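Local coordinates for protein cytosine-specific methyltransferase (Escherichia coli O157:H7 EDL933, PDB 3G7U) that probably methylates cytosine in DNA at carbon 5, taking the methyl group from S-adenosyl-L-methionine, at residues E52-G64 / L99-Q111. Numbering follows the deposited sequence.
Sequences EDVSLLNAEIIKG and LYMHFYRLVSELQ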
loop_
_atom_site.group_PDB
_atom_site.type_symbol
_atom_site.label_atom_id
_atom_site.label_comp_id
_atom_site.label_asym_id
_atom_site.label_seq_id
_atom_site.Cartn_x
_atom_site.Cartn_y
_atom_site.Cartn_z
ATOM N N GLU A 52 -9.136 16.284 0.429
ATOM C CA GLU A 52 -9.845 16.937 -0.639
ATOM C C GLU A 52 -10.219 15.945 -1.725
ATOM O O GLU A 52 -9.528 14.971 -1.959
ATOM C CB GLU A 52 -8.998 18.093 -1.203
ATOM C CG GLU A 52 -9.837 19.121 -2.035
ATOM C CD GLU A 52 -11.072 19.491 -1.273
ATOM O OE1 GLU A 52 -10.920 20.351 -0.426
ATOM O OE2 GLU A 52 -12.151 18.819 -1.415
ATOM N N ASP A 53 -11.349 16.236 -2.348
ATOM C CA ASP A 53 -11.794 15.699 -3.579
ATOM C C ASP A 53 -10.902 16.268 -4.686
ATOM O O ASP A 53 -10.831 17.501 -4.884
ATOM C CB ASP A 53 -13.229 16.198 -3.718
ATOM C CG ASP A 53 -14.012 15.501 -4.824
ATOM O OD1 ASP A 53 -13.454 15.215 -5.894
ATOM O OD2 ASP A 53 -15.233 15.297 -4.624
ATOM N N VAL A 54 -10.246 15.375 -5.431
ATOM C CA VAL A 54 -9.315 15.755 -6.496
ATOM C C VAL A 54 -10.044 16.555 -7.602
ATOM O O VAL A 54 -9.441 17.324 -8.351
ATOM C CB VAL A 54 -8.535 14.489 -6.995
ATOM C CG1 VAL A 54 -8.114 14.593 -8.415
ATOM C CG2 VAL A 54 -7.328 14.220 -6.118
ATOM N N SER A 55 -11.362 16.384 -7.699
ATOM C CA SER A 55 -12.144 17.147 -8.686
ATOM C C SER A 55 -12.137 18.674 -8.467
ATOM O O SER A 55 -12.430 19.450 -9.397
ATOM C CB SER A 55 -13.583 16.637 -8.779
ATOM O OG SER A 55 -14.379 17.125 -7.723
ATOM N N LEU A 56 -11.790 19.075 -7.252
ATOM C CA LEU A 56 -11.756 20.482 -6.824
ATOM C C LEU A 56 -10.330 21.047 -6.935
ATOM O O LEU A 56 -10.062 22.169 -6.481
ATOM C CB LEU A 56 -12.271 20.595 -5.386
ATOM C CG LEU A 56 -13.754 20.202 -5.158
ATOM C CD1 LEU A 56 -14.131 20.493 -3.731
ATOM C CD2 LEU A 56 -14.642 21.008 -6.108
ATOM N N LEU A 57 -9.419 20.250 -7.513
ATOM C CA LEU A 57 -7.997 20.623 -7.663
ATOM C C LEU A 57 -7.641 20.884 -9.119
ATOM O O LEU A 57 -8.219 20.306 -10.044
ATOM C CB LEU A 57 -7.033 19.563 -7.067
ATOM C CG LEU A 57 -7.234 19.215 -5.581
ATOM C CD1 LEU A 57 -6.206 18.162 -5.152
ATOM C CD2 LEU A 57 -7.214 20.461 -4.624
ATOM N N ASN A 58 -6.652 21.760 -9.305
ATOM C CA ASN A 58 -5.993 21.947 -10.579
ATOM C C ASN A 58 -4.548 22.345 -10.292
ATOM O O ASN A 58 -4.161 22.497 -9.121
ATOM C CB ASN A 58 -6.714 22.981 -11.450
ATOM C CG ASN A 58 -6.751 24.354 -10.816
ATOM O OD1 ASN A 58 -5.780 24.781 -10.190
ATOM N ND2 ASN A 58 -7.887 25.033 -10.937
ATOM N N ALA A 59 -3.732 22.473 -11.341
ATOM C CA ALA A 59 -2.318 22.743 -11.160
ATOM C C ALA A 59 -2.064 24.033 -10.385
ATOM O O ALA A 59 -1.166 24.085 -9.548
ATOM C CB ALA A 59 -1.631 22.814 -12.566
ATOM N N GLU A 60 -2.840 25.075 -10.665
ATOM C CA GLU A 60 -2.607 26.375 -9.991
ATOM C C GLU A 60 -2.964 26.317 -8.506
ATOM O O GLU A 60 -2.280 26.901 -7.665
ATOM C CB GLU A 60 -3.396 27.507 -10.670
ATOM C CG GLU A 60 -2.650 28.170 -11.828
ATOM C CD GLU A 60 -1.271 28.749 -11.421
ATOM O OE1 GLU A 60 -1.167 29.493 -10.416
ATOM O OE2 GLU A 60 -0.282 28.459 -12.124
ATOM N N ILE A 61 -4.033 25.593 -8.191
ATOM C CA ILE A 61 -4.464 25.457 -6.795
ATOM C C ILE A 61 -3.367 24.707 -6.053
ATOM O O ILE A 61 -2.920 25.105 -4.949
ATOM C CB ILE A 61 -5.833 24.724 -6.728
ATOM C CG1 ILE A 61 -6.907 25.683 -7.239
ATOM C CG2 ILE A 61 -6.194 24.318 -5.309
ATOM C CD1 ILE A 61 -8.256 25.053 -7.356
ATOM N N ILE A 62 -2.917 23.620 -6.670
ATOM C CA ILE A 62 -1.829 22.824 -6.063
ATOM C C ILE A 62 -0.524 23.590 -5.845
ATOM O O ILE A 62 0.103 23.484 -4.784
ATOM C CB ILE A 62 -1.609 21.488 -6.835
ATOM C CG1 ILE A 62 -2.798 20.572 -6.528
ATOM C CG2 ILE A 62 -0.321 20.832 -6.373
ATOM C CD1 ILE A 62 -2.966 19.365 -7.468
ATOM N N LYS A 63 -0.113 24.383 -6.833
ATOM C CA LYS A 63 1.077 25.242 -6.654
ATOM C C LYS A 63 0.858 26.272 -5.532
ATOM O O LYS A 63 1.789 26.568 -4.772
ATOM C CB LYS A 63 1.441 25.943 -7.976
ATOM C CG LYS A 63 1.956 25.013 -9.077
ATOM C CD LYS A 63 1.752 25.669 -10.467
ATOM C CE LYS A 63 2.350 24.831 -11.586
ATOM N NZ LYS A 63 1.967 25.398 -12.925
ATOM N N GLY A 64 -0.372 26.757 -5.417
ATOM C CA GLY A 64 -0.819 27.636 -4.326
ATOM C C GLY A 64 -0.694 27.025 -2.957
ATOM O O GLY A 64 -0.344 27.703 -2.004
ATOM N N LEU A 99 -13.397 10.696 -11.234
ATOM C CA LEU A 99 -12.118 10.839 -10.500
ATOM C C LEU A 99 -10.899 10.268 -11.227
ATOM O O LEU A 99 -9.777 10.801 -11.126
ATOM C CB LEU A 99 -12.223 10.269 -9.075
ATOM C CG LEU A 99 -13.183 11.023 -8.142
ATOM C CD1 LEU A 99 -13.449 10.224 -6.889
ATOM C CD2 LEU A 99 -12.687 12.424 -7.811
ATOM N N TYR A 100 -11.116 9.168 -11.951
ATOM C CA TYR A 100 -10.085 8.575 -12.797
ATOM C C TYR A 100 -9.512 9.588 -13.770
ATOM O O TYR A 100 -8.296 9.726 -13.903
ATOM C CB TYR A 100 -10.686 7.392 -13.592
ATOM C CG TYR A 100 -9.662 6.614 -14.382
ATOM C CD1 TYR A 100 -8.903 5.620 -13.770
ATOM C CD2 TYR A 100 -9.441 6.867 -15.742
ATOM C CE1 TYR A 100 -7.945 4.916 -14.458
ATOM C CE2 TYR A 100 -8.457 6.142 -16.453
ATOM C CZ TYR A 100 -7.731 5.160 -15.787
ATOM O OH TYR A 100 -6.763 4.422 -16.427
ATOM N N MET A 101 -10.423 10.278 -14.463
ATOM C CA MET A 101 -10.057 11.281 -15.459
ATOM C C MET A 101 -9.362 12.502 -14.849
ATOM O O MET A 101 -8.482 13.083 -15.487
ATOM C CB MET A 101 -11.301 11.735 -16.220
ATOM C CG MET A 101 -11.851 10.734 -17.270
ATOM S SD MET A 101 -10.670 10.240 -18.552
ATOM C CE MET A 101 -9.765 11.751 -18.939
ATOM N N HIS A 102 -9.735 12.858 -13.614
ATOM C CA HIS A 102 -9.092 13.986 -12.883
ATOM C C HIS A 102 -7.657 13.705 -12.521
ATOM O O HIS A 102 -6.832 14.623 -12.485
ATOM C CB HIS A 102 -9.871 14.326 -11.606
ATOM C CG HIS A 102 -11.184 14.994 -11.855
ATOM N ND1 HIS A 102 -11.297 16.168 -12.563
ATOM C CD2 HIS A 102 -12.444 14.640 -11.507
ATOM C CE1 HIS A 102 -12.568 16.519 -12.624
ATOM N NE2 HIS A 102 -13.288 15.601 -12.006
ATOM N N PHE A 103 -7.331 12.441 -12.226
ATOM C CA PHE A 103 -5.937 12.069 -12.006
ATOM C C PHE A 103 -5.118 12.468 -13.226
ATOM O O PHE A 103 -4.040 13.081 -13.116
ATOM C CB PHE A 103 -5.756 10.540 -11.742
ATOM C CG PHE A 103 -4.325 10.107 -11.497
ATOM C CD1 PHE A 103 -3.812 10.107 -10.217
ATOM C CD2 PHE A 103 -3.516 9.624 -12.543
ATOM C CE1 PHE A 103 -2.515 9.705 -9.993
ATOM C CE2 PHE A 103 -2.227 9.232 -12.331
ATOM C CZ PHE A 103 -1.717 9.257 -11.063
ATOM N N TYR A 104 -5.590 12.045 -14.384
ATOM C CA TYR A 104 -4.860 12.259 -15.620
ATOM C C TYR A 104 -4.928 13.729 -16.067
ATOM O O TYR A 104 -3.987 14.205 -16.666
ATOM C CB TYR A 104 -5.309 11.297 -16.722
ATOM C CG TYR A 104 -4.776 9.916 -16.417
ATOM C CD1 TYR A 104 -3.472 9.597 -16.708
ATOM C CD2 TYR A 104 -5.576 8.956 -15.781
ATOM C CE1 TYR A 104 -2.928 8.347 -16.382
ATOM C CE2 TYR A 104 -5.053 7.682 -15.471
ATOM C CZ TYR A 104 -3.745 7.395 -15.775
ATOM O OH TYR A 104 -3.208 6.165 -15.483
ATOM N N ARG A 105 -6.006 14.412 -15.721
ATOM C CA ARG A 105 -6.058 15.871 -15.956
ATOM C C ARG A 105 -4.951 16.563 -15.185
ATOM O O ARG A 105 -4.243 17.420 -15.721
ATOM C CB ARG A 105 -7.434 16.444 -15.618
ATOM C CG ARG A 105 -7.503 17.959 -15.690
ATOM C CD ARG A 105 -8.885 18.499 -15.292
ATOM N NE ARG A 105 -9.314 18.114 -13.933
ATOM C CZ ARG A 105 -8.862 18.657 -12.797
ATOM N NH1 ARG A 105 -7.947 19.629 -12.828
ATOM N NH2 ARG A 105 -9.325 18.233 -11.614
ATOM N N LEU A 106 -4.782 16.187 -13.920
ATOM C CA LEU A 106 -3.741 16.766 -13.076
ATOM C C LEU A 106 -2.354 16.469 -13.575
ATOM O O LEU A 106 -1.483 17.320 -13.522
ATOM C CB LEU A 106 -3.912 16.329 -11.618
ATOM C CG LEU A 106 -5.102 16.976 -10.918
ATOM C CD1 LEU A 106 -5.278 16.404 -9.522
ATOM C CD2 LEU A 106 -4.838 18.490 -10.806
ATOM N N VAL A 107 -2.115 15.254 -14.054
ATOM C CA VAL A 107 -0.824 14.950 -14.653
ATOM C C VAL A 107 -0.539 15.893 -15.875
ATOM O O VAL A 107 0.574 16.406 -16.062
ATOM C CB VAL A 107 -0.740 13.463 -15.084
ATOM C CG1 VAL A 107 0.477 13.245 -15.960
ATOM C CG2 VAL A 107 -0.690 12.536 -13.834
ATOM N N SER A 108 -1.562 16.078 -16.680
ATOM C CA SER A 108 -1.460 16.855 -17.901
ATOM C C SER A 108 -1.165 18.326 -17.548
ATOM O O SER A 108 -0.277 18.948 -18.134
ATOM C CB SER A 108 -2.786 16.773 -18.642
ATOM O OG SER A 108 -2.662 17.443 -19.883
ATOM N N GLU A 109 -1.893 18.835 -16.553
ATOM C CA GLU A 109 -1.760 20.232 -16.101
ATOM C C GLU A 109 -0.429 20.472 -15.399
ATOM O O GLU A 109 0.202 21.524 -15.558
ATOM C CB GLU A 109 -2.924 20.585 -15.171
ATOM C CG GLU A 109 -4.319 20.651 -15.825
ATOM C CD GLU A 109 -5.375 20.983 -14.812
ATOM O OE1 GLU A 109 -4.974 21.170 -13.645
ATOM O OE2 GLU A 109 -6.578 21.093 -15.148
ATOM N N LEU A 110 0.017 19.512 -14.587
ATOM C CA LEU A 110 1.236 19.711 -13.821
ATOM C C LEU A 110 2.521 19.338 -14.523
ATOM O O LEU A 110 3.595 19.786 -14.108
ATOM C CB LEU A 110 1.178 19.024 -12.456
ATOM C CG LEU A 110 0.257 19.673 -11.404
ATOM C CD1 LEU A 110 -0.081 18.720 -10.254
ATOM C CD2 LEU A 110 0.944 20.938 -10.868
ATOM N N GLN A 111 2.421 18.516 -15.564
ATOM C CA GLN A 111 3.615 18.082 -16.318
ATOM C C GLN A 111 4.782 17.539 -15.471
ATOM O O GLN A 111 5.903 18.020 -15.599
ATOM C CB GLN A 111 4.111 19.215 -17.275
ATOM C CG GLN A 111 3.066 19.635 -18.300
ATOM C CD GLN A 111 2.975 18.645 -19.444
ATOM O OE1 GLN A 111 3.997 18.267 -20.009
ATOM N NE2 GLN A 111 1.760 18.228 -19.794
#
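Ser55, Asn58 and Ala59 run along one side of helix 99-110, with Ser55 over His102, Asn58 beside Leu106 and Ala59 beside Leu110, and the axis of the segment 59-64 crosses that of 99-110 at -73°. Arg105 makes the central polar link. Its chain bends at chi3 (58°). Arg105 NH1 and NH2 both donate end-on to Leu57 O, at 2.9 Å and 2.8 Å. This carbonyl lies close to the guanidinium plane. Two neighbours within the helix hold the group in that orientation. NE donates in plane to His102 ND1, and NH1 forms a salt bridge with Glu109 OE2, meeting that oxygen from above the carboxylate plane. The other carboxylate oxygen, Glu109 OE1, accepts from Ala59 N at 2.9 Å. It thus ties down a backbone N-H in the first turn of helix 59-64. Asn58 is the N-cap of that helix, and its OD1 accepts from Ile61 N. The imidazole of His102 lies flat against the backbone of the 3-10 turn, with Ser55 CA 3.8 Å from the ring centroid in a CH-pi contact. Deeper in, Leu106 CD2 reaches Ile62 CD1. Ala59 CB rests on Leu110 CD2 at 3.6 Å. Leu110 also touches Ile75 of strand 74-77, as do Phe103 and Val107 of the same helix. The contact joins the loop and helix after edge strand 48-50 to the helix between central strands 74-77 and 114-119. Such packing of neighbouring helices against a largely parallel sheet belongs to the Rossmann-like fold of class I methyltransferases.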